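PDB 4CVU: beta-mannosidase from Trichoderma harzianum, which catalyses the hydrolysis of terminal beta-linked mannose residues, probably from the non-reducing ends of oligosaccharides, as a member of glycoside hydrolase family 2. Local coordinates for residues P315-G319 with E412-N417; Y383-A387 with T736-V740; S759-E763 with K831-A835. All coordinates share one frame. Numbering follows the deposited sequence.

Overall arrangement
From the N terminus, residues 315-319 come first, in the loop between strands 298-305 and 324-332 of the family 2 beta-sandwich domain. Further on, strand 380-389 carries 383-387; helix 401-413 then brings in 412-417, closing interaction 1 over 92 intervening residues. Interaction 2, opened by 383-387, closes only at 736-740, after helix 729-736, so these two contacts cross. In series, 759-763 opens interaction 3 and 831-835 closes it across 67 residues, joining two loops of the mannosidase Ig-like domain. All three adjoin: Asp317 reaches His739, Asn417 pairs with Lys385, Lys385 and His739 both meet Asp760, and Met318 O receives Asn834 ND2. Together they tie the catalytic barrel to the sandwich domains before and after it.

Interaction 1: P315-G319 with E412-N417; sequences PRDMG and ESQNFN. With CD (cadmium ion), chain T.
A single carboxylate oxygen serves both a metal and an arginine: Glu412 OE1 binds the cadmium ion at 2.5 Å and accepts a hydrogen bond from Arg316 NE, also at 2.5 Å, in a salt bridge. Water 5 at 2.1 Å and water 4 at 2.3 Å are further cadmium ligands, and Glu412 OE2 pairs with Arg439. Pro315-Met318 form a type II beta turn (Met318 N to Pro315 O, 3.1 Å), with Asp317 at positive phi. From its second position Arg316 extends (p, t, m) across the end of helix 401-413, its CA 6.1 Å from Asn417 CA. The helix finishes in a Schellman motif, Asn415 N to Glu412 O (2.8 Å) and Phe416 N to the carbonyl preceding Glu412, with C-prime Asn415 at phi 66°; Phe416 O accepts from Arg316 NH1 at 3.0 Å. A family 2 sandwich-domain loop thus docks on a helix C terminus of the catalytic barrel. Water 2 joins Arg316 O (2.8 Å) to Asn417 ND2 (3.2 Å), while Asn417 OD1 accepts from Lys385 N.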
ATOM      1  N   PRO A 315      12.414 -14.349 -39.680  1.00 40.50           N
ATOM      2  CA  PRO A 315      11.580 -14.147 -38.477  1.00 41.33           C
ATOM      3  C   PRO A 315      10.892 -15.441 -37.982  1.00 41.04           C
ATOM      4  O   PRO A 315      10.896 -16.468 -38.670  1.00 42.31           O
ATOM      5  CB  PRO A 315      10.529 -13.128 -38.951  1.00 40.45           C
ATOM      6  CG  PRO A 315      11.190 -12.394 -40.089  1.00 40.47           C
ATOM      7  CD  PRO A 315      12.046 -13.417 -40.761  1.00 41.57           C
ATOM      8  N   ARG A 316      10.328 -15.389 -36.788  1.00 40.79           N
ATOM      9  CA  ARG A 316       9.605 -16.531 -36.230  1.00 40.36           C
ATOM     10  C   ARG A 316       8.425 -16.938 -37.108  1.00 41.64           C
ATOM     11  O   ARG A 316       7.744 -16.087 -37.683  1.00 40.62           O
ATOM     12  CB  ARG A 316       9.163 -16.288 -34.775  1.00 39.24           C
ATOM     13  CG  ARG A 316       8.360 -15.018 -34.457  1.00 38.64           C
ATOM     14  CD  ARG A 316       8.115 -14.930 -32.921  1.00 37.75           C
ATOM     15  NE  ARG A 316       7.578 -16.191 -32.422  1.00 36.16           N
ATOM     16  CZ  ARG A 316       6.329 -16.609 -32.632  1.00 36.16           C
ATOM     17  NH1 ARG A 316       5.444 -15.867 -33.304  1.00 34.63           N
ATOM     18  NH2 ARG A 316       5.954 -17.792 -32.177  1.00 36.83           N
ATOM     19  N   ASP A 317       8.205 -18.257 -37.201  1.00 43.47           N
ATOM     20  CA  ASP A 317       7.182 -18.849 -38.078  1.00 44.76           C
ATOM     21  C   ASP A 317       7.379 -18.531 -39.586  1.00 43.39           C
ATOM     22  O   ASP A 317       6.450 -18.679 -40.378  1.00 43.60           O
ATOM     23  CB  ASP A 317       5.750 -18.490 -37.608  1.00 45.25           C
ATOM     24  CG  ASP A 317       5.237 -19.418 -36.487  1.00 45.60           C
ATOM     25  OD1 ASP A 317       6.045 -20.171 -35.915  1.00 44.10           O
ATOM     26  OD2 ASP A 317       4.008 -19.405 -36.194  1.00 45.37           O
ATOM     27  N   MET A 318       8.590 -18.117 -39.968  1.00 43.41           N
ATOM     28  CA  MET A 318       8.966 -18.026 -41.375  1.00 44.51           C
ATOM     29  C   MET A 318      10.238 -18.829 -41.693  1.00 44.45           C
ATOM     30  O   MET A 318      10.786 -18.693 -42.771  1.00 44.36           O
ATOM     31  CB  MET A 318       9.178 -16.567 -41.793  1.00 44.43           C
ATOM     32  CG  MET A 318       8.016 -15.633 -41.511  1.00 44.38           C
ATOM     33  SD  MET A 318       8.379 -13.935 -42.030  1.00 44.02           S
ATOM     34  CE  MET A 318       7.409 -13.013 -40.843  1.00 44.71           C
ATOM     35  N   GLY A 319      10.729 -19.642 -40.764  1.00 44.36           N
ATOM     36  CA  GLY A 319      11.944 -20.391 -41.006  1.00 45.15           C
ATOM     37  C   GLY A 319      12.841 -20.370 -39.805  1.00 46.18           C
ATOM     38  O   GLY A 319      12.376 -20.158 -38.688  1.00 45.19           O
ATOM     39  N   GLU A 412       5.881 -13.598 -28.494  1.00 36.82           N
ATOM     40  CA  GLU A 412       5.816 -14.805 -29.352  1.00 37.79           C
ATOM     41  C   GLU A 412       4.456 -15.493 -29.243  1.00 37.48           C
ATOM     42  O   GLU A 412       3.796 -15.821 -30.278  1.00 38.11           O
ATOM     43  CB  GLU A 412       6.908 -15.783 -28.971  1.00 37.24           C
ATOM     44  CG  GLU A 412       8.307 -15.214 -29.123  1.00 38.39           C
ATOM     45  CD  GLU A 412       9.310 -16.281 -29.475  1.00 40.84           C
ATOM     46  OE1 GLU A 412       9.159 -16.825 -30.590  1.00 37.90           O
ATOM     47  OE2 GLU A 412      10.201 -16.584 -28.633  1.00 40.37           O
ATOM     48  N   SER A 413       3.990 -15.621 -27.994  1.00 37.11           N
ATOM     49  CA  SER A 413       2.743 -16.315 -27.729  1.00 36.05           C
ATOM     50  C   SER A 413       1.525 -15.655 -28.363  1.00 36.59           C
ATOM     51  O   SER A 413       0.512 -16.327 -28.594  1.00 36.13           O
ATOM     52  CB  SER A 413       2.483 -16.437 -26.257  1.00 37.59           C
ATOM     53  OG  SER A 413       1.436 -17.373 -26.055  1.00 38.12           O
ATOM     54  N   GLN A 414       1.625 -14.385 -28.647  1.00 35.03           N
ATOM     55  CA  GLN A 414       0.551 -13.620 -29.245  1.00 35.81           C
ATOM     56  C   GLN A 414       0.621 -13.689 -30.750  1.00 35.49           C
ATOM     57  O   GLN A 414      -0.147 -13.063 -31.424  1.00 37.49           O
ATOM     58  CB  GLN A 414       0.635 -12.162 -28.808  1.00 35.18           C
ATOM     59  CG  GLN A 414       0.089 -11.808 -27.429  1.00 34.37           C
ATOM     60  CD  GLN A 414       0.071 -10.312 -27.202  1.00 34.12           C
ATOM     61  OE1 GLN A 414       0.904  -9.804 -26.510  1.00 36.32           O
ATOM     62  NE2 GLN A 414      -0.840  -9.592 -27.846  1.00 32.68           N
ATOM     63  N   ASN A 415       1.527 -14.500 -31.247  1.00 37.12           N
ATOM     64  CA  ASN A 415       1.839 -14.695 -32.655  1.00 38.46           C
ATOM     65  C   ASN A 415       2.441 -13.465 -33.353  1.00 37.97           C
ATOM     66  O   ASN A 415       2.184 -13.276 -34.515  1.00 38.07           O
ATOM     67  CB  ASN A 415       0.574 -15.195 -33.437  1.00 38.57           C
ATOM     68  CG  ASN A 415       0.070 -16.532 -32.944  1.00 40.20           C
ATOM     69  OD1 ASN A 415       0.793 -17.492 -32.906  1.00 39.78           O
ATOM     70  ND2 ASN A 415      -1.158 -16.577 -32.515  1.00 40.10           N
ATOM     71  N   PHE A 416       3.245 -12.669 -32.642  1.00 34.38           N
ATOM     72  CA  PHE A 416       3.903 -11.512 -33.214  1.00 34.95           C
ATOM     73  C   PHE A 416       5.017 -11.924 -34.188  1.00 35.71           C
ATOM     74  O   PHE A 416       5.560 -12.967 -34.072  1.00 36.02           O
ATOM     75  CB  PHE A 416       4.539 -10.618 -32.118  1.00 34.09           C
ATOM     76  CG  PHE A 416       3.589  -9.729 -31.382  1.00 33.37           C
ATOM     77  CD1 PHE A 416       2.348 -10.149 -31.015  1.00 33.78           C
ATOM     78  CD2 PHE A 416       3.983  -8.511 -30.992  1.00 32.58           C
ATOM     79  CE1 PHE A 416       1.529  -9.342 -30.280  1.00 33.55           C
ATOM     80  CE2 PHE A 416       3.173  -7.710 -30.274  1.00 32.35           C
ATOM     81  CZ  PHE A 416       1.951  -8.128 -29.906  1.00 32.72           C
ATOM     82  N   ASN A 417       5.327 -11.104 -35.171  1.00 34.23           N
ATOM     83  CA  ASN A 417       6.601 -11.181 -35.861  1.00 33.93           C
ATOM     84  C   ASN A 417       7.327  -9.855 -35.875  1.00 33.80           C
ATOM     85  O   ASN A 417       8.446  -9.782 -36.384  1.00 34.31           O
ATOM     86  CB  ASN A 417       6.459 -11.768 -37.267  1.00 34.70           C
ATOM     87  CG  ASN A 417       5.463 -11.020 -38.099  1.00 34.06           C
ATOM     88  OD1 ASN A 417       5.316  -9.832 -37.934  1.00 33.49           O
ATOM     89  ND2 ASN A 417       4.700 -11.733 -38.913  1.00 35.65           N
TER
HETATM   90 CD    CD T1015      10.125 -19.144 -30.724  1.00 51.19          CD
HETATM   91  O   HOH W   1       3.276 -17.537 -34.369  1.00 42.46           O
HETATM   92  O   HOH W   2       5.320 -14.854 -38.535  1.00 46.59           O
HETATM   93  O   HOH W   3       3.045 -18.429 -31.521  1.00 60.32           O
HETATM   94  O   HOH W   4       8.636 -19.635 -32.430  1.00 33.84           O
HETATM   95  O   HOH W   5      11.548 -18.978 -29.121  1.00 42.05           O

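Interaction 2: Y383-A387 with T736-V740; sequences YAKGA and TYEHV
Lys385 NZ donates to Tyr737 O at 2.8 Å and also forms a salt bridge with Asp760. His739, whose ND1 stands 3.9 Å from Lys385 NZ, hydrogen-bonds Asp760 through ND1 and Asp317 through NE2. Tyr737 OH lies 2.9 Å from Gly386 O and within hydrogen-bonding reach of Ser703 OG, on the adjoining parallel strand 702-705. Residues 384-387 are extended, Gly386 at phi/psi 170/-139, and the lysine (m, t, m, t) points from strand 380-389 toward 736-740. Tyr737 (phi/psi -98/10; chi1 -79°, m; chi2 -21°) is the first residue to leave helical angles after helix 729-736; its CA is 6.6 Å from Lys385 CA. Lys385 CB sits over the Tyr737 ring face, 4.0 Å from its centroid and 11° off the normal, a CH-pi contact. A strand of the family's (beta/alpha)8 barrel is thus joined to the helix exit. The buried ammonium is met by a carboxylate and the carbonyl of the first residue past the helix, offsetting the cost of burying its charge.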
ATOM      1  N   TYR A 383       2.899 -10.339 -43.992  1.00 38.91           N
ATOM      2  CA  TYR A 383       1.974  -9.553 -43.178  1.00 38.11           C
ATOM      3  C   TYR A 383       2.596  -9.337 -41.786  1.00 37.58           C
ATOM      4  O   TYR A 383       2.805 -10.318 -41.069  1.00 37.33           O
ATOM      5  CB  TYR A 383       0.616 -10.252 -43.007  1.00 38.72           C
ATOM      6  CG  TYR A 383      -0.441  -9.255 -42.579  1.00 38.46           C
ATOM      7  CD1 TYR A 383      -0.592  -8.906 -41.249  1.00 39.42           C
ATOM      8  CD2 TYR A 383      -1.225  -8.609 -43.522  1.00 38.99           C
ATOM      9  CE1 TYR A 383      -1.516  -7.951 -40.852  1.00 39.67           C
ATOM     10  CE2 TYR A 383      -2.152  -7.655 -43.136  1.00 41.33           C
ATOM     11  CZ  TYR A 383      -2.285  -7.320 -41.798  1.00 40.34           C
ATOM     12  OH  TYR A 383      -3.182  -6.356 -41.383  1.00 40.79           O
ATOM     13  N   ALA A 384       2.882  -8.092 -41.418  1.00 35.73           N
ATOM     14  CA  ALA A 384       3.473  -7.818 -40.087  1.00 35.63           C
ATOM     15  C   ALA A 384       2.388  -7.850 -39.027  1.00 34.27           C
ATOM     16  O   ALA A 384       1.274  -7.380 -39.258  1.00 33.20           O
ATOM     17  CB  ALA A 384       4.184  -6.489 -40.088  1.00 35.73           C
ATOM     18  N   LYS A 385       2.692  -8.480 -37.892  1.00 32.86           N
ATOM     19  CA  LYS A 385       1.719  -8.639 -36.845  1.00 33.43           C
ATOM     20  C   LYS A 385       2.447  -8.320 -35.546  1.00 33.59           C
ATOM     21  O   LYS A 385       3.490  -8.887 -35.314  1.00 32.99           O
ATOM     22  CB  LYS A 385       1.212 -10.072 -36.829  1.00 34.45           C
ATOM     23  CG  LYS A 385       0.441 -10.517 -38.090  1.00 35.49           C
ATOM     24  CD  LYS A 385      -0.091 -11.948 -38.013  1.00 35.95           C
ATOM     25  CE  LYS A 385       1.046 -12.944 -37.764  1.00 37.59           C
ATOM     26  NZ  LYS A 385       0.662 -14.376 -37.852  1.00 37.37           N
ATOM     27  N   GLY A 386       1.943  -7.386 -34.763  1.00 33.35           N
ATOM     28  CA  GLY A 386       2.533  -7.125 -33.446  1.00 34.74           C
ATOM     29  C   GLY A 386       1.986  -5.865 -32.814  1.00 34.95           C
ATOM     30  O   GLY A 386       0.748  -5.631 -32.852  1.00 33.28           O
ATOM     31  N   ALA A 387       2.895  -5.098 -32.191  1.00 33.70           N
ATOM     32  CA  ALA A 387       2.522  -3.951 -31.320  1.00 33.94           C
ATOM     33  C   ALA A 387       3.673  -2.962 -31.125  1.00 32.22           C
ATOM     34  O   ALA A 387       4.770  -3.194 -31.632  1.00 33.43           O
ATOM     35  CB  ALA A 387       2.021  -4.431 -29.967  1.00 33.69           C
ATOM     36  N   THR A 736      -6.509 -13.559 -32.959  1.00 38.79           N
ATOM     37  CA  THR A 736      -6.739 -12.762 -34.153  1.00 38.87           C
ATOM     38  C   THR A 736      -5.443 -12.572 -34.982  1.00 38.42           C
ATOM     39  O   THR A 736      -5.522 -12.122 -36.111  1.00 40.16           O
ATOM     40  CB  THR A 736      -7.388 -11.393 -33.810  1.00 38.36           C
ATOM     41  OG1 THR A 736      -8.327 -11.560 -32.755  1.00 38.62           O
ATOM     42  CG2 THR A 736      -8.113 -10.797 -35.019  1.00 37.08           C
ATOM     43  N   TYR A 737      -4.283 -12.883 -34.404  1.00 38.58           N
ATOM     44  CA  TYR A 737      -3.014 -12.902 -35.124  1.00 40.23           C
ATOM     45  C   TYR A 737      -2.599 -14.343 -35.572  1.00 42.55           C
ATOM     46  O   TYR A 737      -1.473 -14.587 -35.994  1.00 40.95           O
ATOM     47  CB  TYR A 737      -1.897 -12.253 -34.278  1.00 41.26           C
ATOM     48  CG  TYR A 737      -1.860 -10.708 -34.251  1.00 39.27           C
ATOM     49  CD1 TYR A 737      -2.456  -9.938 -35.239  1.00 39.59           C
ATOM     50  CD2 TYR A 737      -1.150 -10.044 -33.271  1.00 41.02           C
ATOM     51  CE1 TYR A 737      -2.359  -8.542 -35.233  1.00 39.44           C
ATOM     52  CE2 TYR A 737      -1.045  -8.648 -33.264  1.00 40.79           C
ATOM     53  CZ  TYR A 737      -1.679  -7.903 -34.248  1.00 39.16           C
ATOM     54  OH  TYR A 737      -1.601  -6.525 -34.244  1.00 37.66           O
ATOM     55  N   GLU A 738      -3.504 -15.304 -35.448  1.00 41.54           N
ATOM     56  CA  GLU A 738      -3.203 -16.650 -35.924  1.00 44.24           C
ATOM     57  C   GLU A 738      -3.044 -16.638 -37.461  1.00 42.02           C
ATOM     58  O   GLU A 738      -3.560 -15.751 -38.157  1.00 41.46           O
ATOM     59  CB  GLU A 738      -4.303 -17.637 -35.495  1.00 45.24           C
ATOM     60  CG  GLU A 738      -4.237 -18.030 -34.021  1.00 46.66           C
ATOM     61  CD  GLU A 738      -5.070 -19.245 -33.703  1.00 48.61           C
ATOM     62  OE1 GLU A 738      -4.804 -20.281 -34.314  1.00 60.30           O
ATOM     63  OE2 GLU A 738      -5.992 -19.186 -32.901  1.00 48.52           O
ATOM     64  N   HIS A 739      -2.308 -17.622 -37.970  1.00 43.88           N
ATOM     65  CA  HIS A 739      -1.997 -17.686 -39.414  1.00 42.16           C
ATOM     66  C   HIS A 739      -3.236 -17.680 -40.290  1.00 41.78           C
ATOM     67  O   HIS A 739      -3.276 -16.986 -41.270  1.00 43.85           O
ATOM     68  CB  HIS A 739      -1.109 -18.888 -39.735  1.00 43.40           C
ATOM     69  CG  HIS A 739       0.252 -18.802 -39.126  1.00 43.07           C
ATOM     70  ND1 HIS A 739       1.186 -17.862 -39.508  1.00 42.37           N
ATOM     71  CD2 HIS A 739       0.833 -19.535 -38.148  1.00 43.74           C
ATOM     72  CE1 HIS A 739       2.285 -18.022 -38.787  1.00 42.37           C
ATOM     73  NE2 HIS A 739       2.102 -19.035 -37.964  1.00 43.55           N
ATOM     74  N   VAL A 740      -4.250 -18.461 -39.908  1.00 43.08           N
ATOM     75  CA  VAL A 740      -5.502 -18.590 -40.651  1.00 43.18           C
ATOM     76  C   VAL A 740      -6.667 -18.357 -39.671  1.00 42.30           C
ATOM     77  O   VAL A 740      -6.790 -19.066 -38.676  1.00 44.05           O
ATOM     78  CB  VAL A 740      -5.607 -20.005 -41.280  1.00 44.81           C
ATOM     79  CG1 VAL A 740      -6.774 -20.105 -42.240  1.00 45.35           C
ATOM     80  CG2 VAL A 740      -4.320 -20.371 -42.008  1.00 46.07           C
TER

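Interaction 3: S759-E763 with K831-A835; sequences SDLWE and KLPNA
Trp762 lays one face of its indole over the ring of Pro833, with Pro833 CG 3.6 Å from the centroid of the five-membered ring and 17° off its normal, a CH-pi contact; Pro833 CB comes to 3.4 Å from Trp762 CE3. The indole (chi1 m, chi2 near -7°) also stacks with His380. Pro833 occupies the second position of a type II beta turn from Leu832 to Ala835, closed by a weak Ala835 N to Leu832 O bond of 3.3 Å, and Asn834 takes the positive phi (60°) that the third position of such a turn requires. The two backbones pass with CA separations of 6.3 Å for Leu761-Leu832 and 6.2 Å for Trp762-Pro833. Both segments are inter-strand loops of the mannosidase Ig-like domain: 759-763 leads into strand 765-774, while residues 831-835 follow its antiparallel neighbour, strand 821-830, so they meet at one end of the sandwich, where two neighbouring inner strands begin and end. The first loop begins with an ST turn, Ser759 OG accepting from Leu761 N at 3.3 Å. Leu761 (m, t) then packs CD2 against Leu832 CD2 at 3.7 Å, beside Phe843. Water 6 links Trp762 N (2.8 Å) to Lys831 O (3.0 Å), and Lys831 N donates weakly to Glu763 OE2 at 3.2 Å. Asn834 ND2 hydrogen-bonds Met318 O of the family 2 sandwich domain.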
ATOM      1  N   SER A 759      -5.649 -15.432 -44.410  1.00 44.87           N
ATOM      2  CA  SER A 759      -4.452 -16.259 -44.165  1.00 43.75           C
ATOM      3  C   SER A 759      -3.198 -15.460 -44.430  1.00 41.81           C
ATOM      4  O   SER A 759      -3.142 -14.763 -45.431  1.00 42.67           O
ATOM      5  CB  SER A 759      -4.460 -17.500 -45.081  1.00 45.02           C
ATOM      6  OG  SER A 759      -3.214 -18.155 -45.062  1.00 45.21           O
ATOM      7  N   ASP A 760      -2.188 -15.565 -43.562  1.00 40.27           N
ATOM      8  CA  ASP A 760      -0.920 -14.889 -43.835  1.00 41.06           C
ATOM      9  C   ASP A 760       0.187 -15.789 -44.429  1.00 42.44           C
ATOM     10  O   ASP A 760       1.352 -15.369 -44.560  1.00 40.58           O
ATOM     11  CB  ASP A 760      -0.417 -14.152 -42.596  1.00 40.99           C
ATOM     12  CG  ASP A 760       0.119 -15.078 -41.521  1.00 42.33           C
ATOM     13  OD1 ASP A 760       0.067 -16.339 -41.669  1.00 43.02           O
ATOM     14  OD2 ASP A 760       0.585 -14.517 -40.511  1.00 40.90           O
ATOM     15  N   LEU A 761      -0.184 -17.022 -44.749  1.00 42.76           N
ATOM     16  CA  LEU A 761       0.761 -17.991 -45.286  1.00 46.61           C
ATOM     17  C   LEU A 761       1.167 -17.592 -46.702  1.00 45.27           C
ATOM     18  O   LEU A 761       0.444 -16.844 -47.381  1.00 45.68           O
ATOM     19  CB  LEU A 761       0.152 -19.392 -45.275  1.00 46.21           C
ATOM     20  CG  LEU A 761      -0.234 -19.934 -43.901  1.00 47.56           C
ATOM     21  CD1 LEU A 761      -1.092 -21.184 -44.070  1.00 48.48           C
ATOM     22  CD2 LEU A 761       0.977 -20.216 -43.022  1.00 48.83           C
ATOM     23  N   TRP A 762       2.323 -18.085 -47.136  1.00 48.22           N
ATOM     24  CA  TRP A 762       2.884 -17.703 -48.450  1.00 50.57           C
ATOM     25  C   TRP A 762       2.492 -18.671 -49.579  1.00 53.06           C
ATOM     26  O   TRP A 762       3.103 -18.680 -50.636  1.00 53.45           O
ATOM     27  CB  TRP A 762       4.413 -17.553 -48.386  1.00 49.75           C
ATOM     28  CG  TRP A 762       4.926 -16.527 -47.357  1.00 48.77           C
ATOM     29  CD1 TRP A 762       4.173 -15.655 -46.599  1.00 46.51           C
ATOM     30  CD2 TRP A 762       6.288 -16.263 -47.026  1.00 48.11           C
ATOM     31  NE1 TRP A 762       4.986 -14.896 -45.825  1.00 45.64           N
ATOM     32  CE2 TRP A 762       6.289 -15.258 -46.044  1.00 47.58           C
ATOM     33  CE3 TRP A 762       7.517 -16.797 -47.449  1.00 49.58           C
ATOM     34  CZ2 TRP A 762       7.477 -14.770 -45.473  1.00 46.15           C
ATOM     35  CZ3 TRP A 762       8.686 -16.315 -46.883  1.00 49.36           C
ATOM     36  CH2 TRP A 762       8.658 -15.311 -45.908  1.00 48.51           C
ATOM     37  N   GLU A 763       1.474 -19.469 -49.337  1.00 54.08           N
ATOM     38  CA  GLU A 763       0.911 -20.384 -50.337  1.00 59.43           C
ATOM     39  C   GLU A 763      -0.596 -20.525 -50.065  1.00 57.96           C
ATOM     40  O   GLU A 763      -1.037 -20.342 -48.927  1.00 54.64           O
ATOM     41  CB  GLU A 763       1.579 -21.752 -50.250  1.00 61.51           C
ATOM     42  CG  GLU A 763       1.276 -22.495 -48.957  1.00 64.05           C
ATOM     43  CD  GLU A 763       2.161 -23.700 -48.728  1.00 72.83           C
ATOM     44  OE1 GLU A 763       3.352 -23.677 -49.131  1.00 79.22           O
ATOM     45  OE2 GLU A 763       1.657 -24.674 -48.121  1.00 75.63           O
ATOM     46  N   LYS A 831       1.462 -25.260 -44.938  1.00 59.12           N
ATOM     47  CA  LYS A 831       2.849 -25.218 -44.524  1.00 60.62           C
ATOM     48  C   LYS A 831       3.204 -23.791 -44.175  1.00 57.29           C
ATOM     49  O   LYS A 831       2.774 -22.873 -44.853  1.00 55.68           O
ATOM     50  CB  LYS A 831       3.765 -25.663 -45.667  1.00 63.68           C
ATOM     51  CG  LYS A 831       3.556 -27.085 -46.167  1.00 70.29           C
ATOM     52  CD  LYS A 831       4.626 -27.446 -47.203  1.00 74.49           C
ATOM     53  CE  LYS A 831       4.269 -28.690 -48.014  1.00 80.10           C
ATOM     54  NZ  LYS A 831       4.897 -29.936 -47.475  1.00 82.06           N
ATOM     55  N   LEU A 832       3.997 -23.626 -43.126  1.00 56.83           N
ATOM     56  CA  LEU A 832       4.626 -22.339 -42.821  1.00 57.21           C
ATOM     57  C   LEU A 832       5.719 -22.086 -43.844  1.00 57.58           C
ATOM     58  O   LEU A 832       6.259 -23.030 -44.386  1.00 53.64           O
ATOM     59  CB  LEU A 832       5.245 -22.336 -41.417  1.00 56.73           C
ATOM     60  CG  LEU A 832       4.271 -22.451 -40.247  1.00 57.74           C
ATOM     61  CD1 LEU A 832       5.045 -22.379 -38.944  1.00 57.83           C
ATOM     62  CD2 LEU A 832       3.172 -21.384 -40.302  1.00 55.57           C
ATOM     63  N   PRO A 833       6.068 -20.807 -44.082  1.00 56.28           N
ATOM     64  CA  PRO A 833       7.178 -20.519 -44.997  1.00 55.60           C
ATOM     65  C   PRO A 833       8.451 -21.258 -44.641  1.00 56.71           C
ATOM     66  O   PRO A 833       8.789 -21.366 -43.463  1.00 53.84           O
ATOM     67  CB  PRO A 833       7.384 -19.005 -44.843  1.00 55.04           C
ATOM     68  CG  PRO A 833       6.070 -18.487 -44.378  1.00 53.26           C
ATOM     69  CD  PRO A 833       5.510 -19.577 -43.501  1.00 53.72           C
ATOM     70  N   ASN A 834       9.127 -21.787 -45.670  1.00 59.95           N
ATOM     71  CA  ASN A 834      10.449 -22.428 -45.526  1.00 61.74           C
ATOM     72  C   ASN A 834      10.482 -23.626 -44.582  1.00 63.89           C
ATOM     73  O   ASN A 834      11.522 -23.950 -44.014  1.00 64.54           O
ATOM     74  CB  ASN A 834      11.515 -21.394 -45.132  1.00 61.00           C
ATOM     75  CG  ASN A 834      11.604 -20.248 -46.131  1.00 60.84           C
ATOM     76  OD1 ASN A 834      12.099 -20.421 -47.231  1.00 62.55           O
ATOM     77  ND2 ASN A 834      11.114 -19.072 -45.750  1.00 59.45           N
ATOM     78  N   ALA A 835       9.338 -24.286 -44.436  1.00 66.04           N
ATOM     79  CA  ALA A 835       9.237 -25.476 -43.610  1.00 70.13           C
ATOM     80  C   ALA A 835      10.064 -26.568 -44.262  1.00 74.66           C
ATOM     81  O   ALA A 835       9.989 -26.762 -45.477  1.00 73.60           O
ATOM     82  CB  ALA A 835       7.793 -25.913 -43.493  1.00 69.45           C
TER
HETATM   83  O   HOH W   6       3.767 -20.272 -46.021  1.00 45.92           O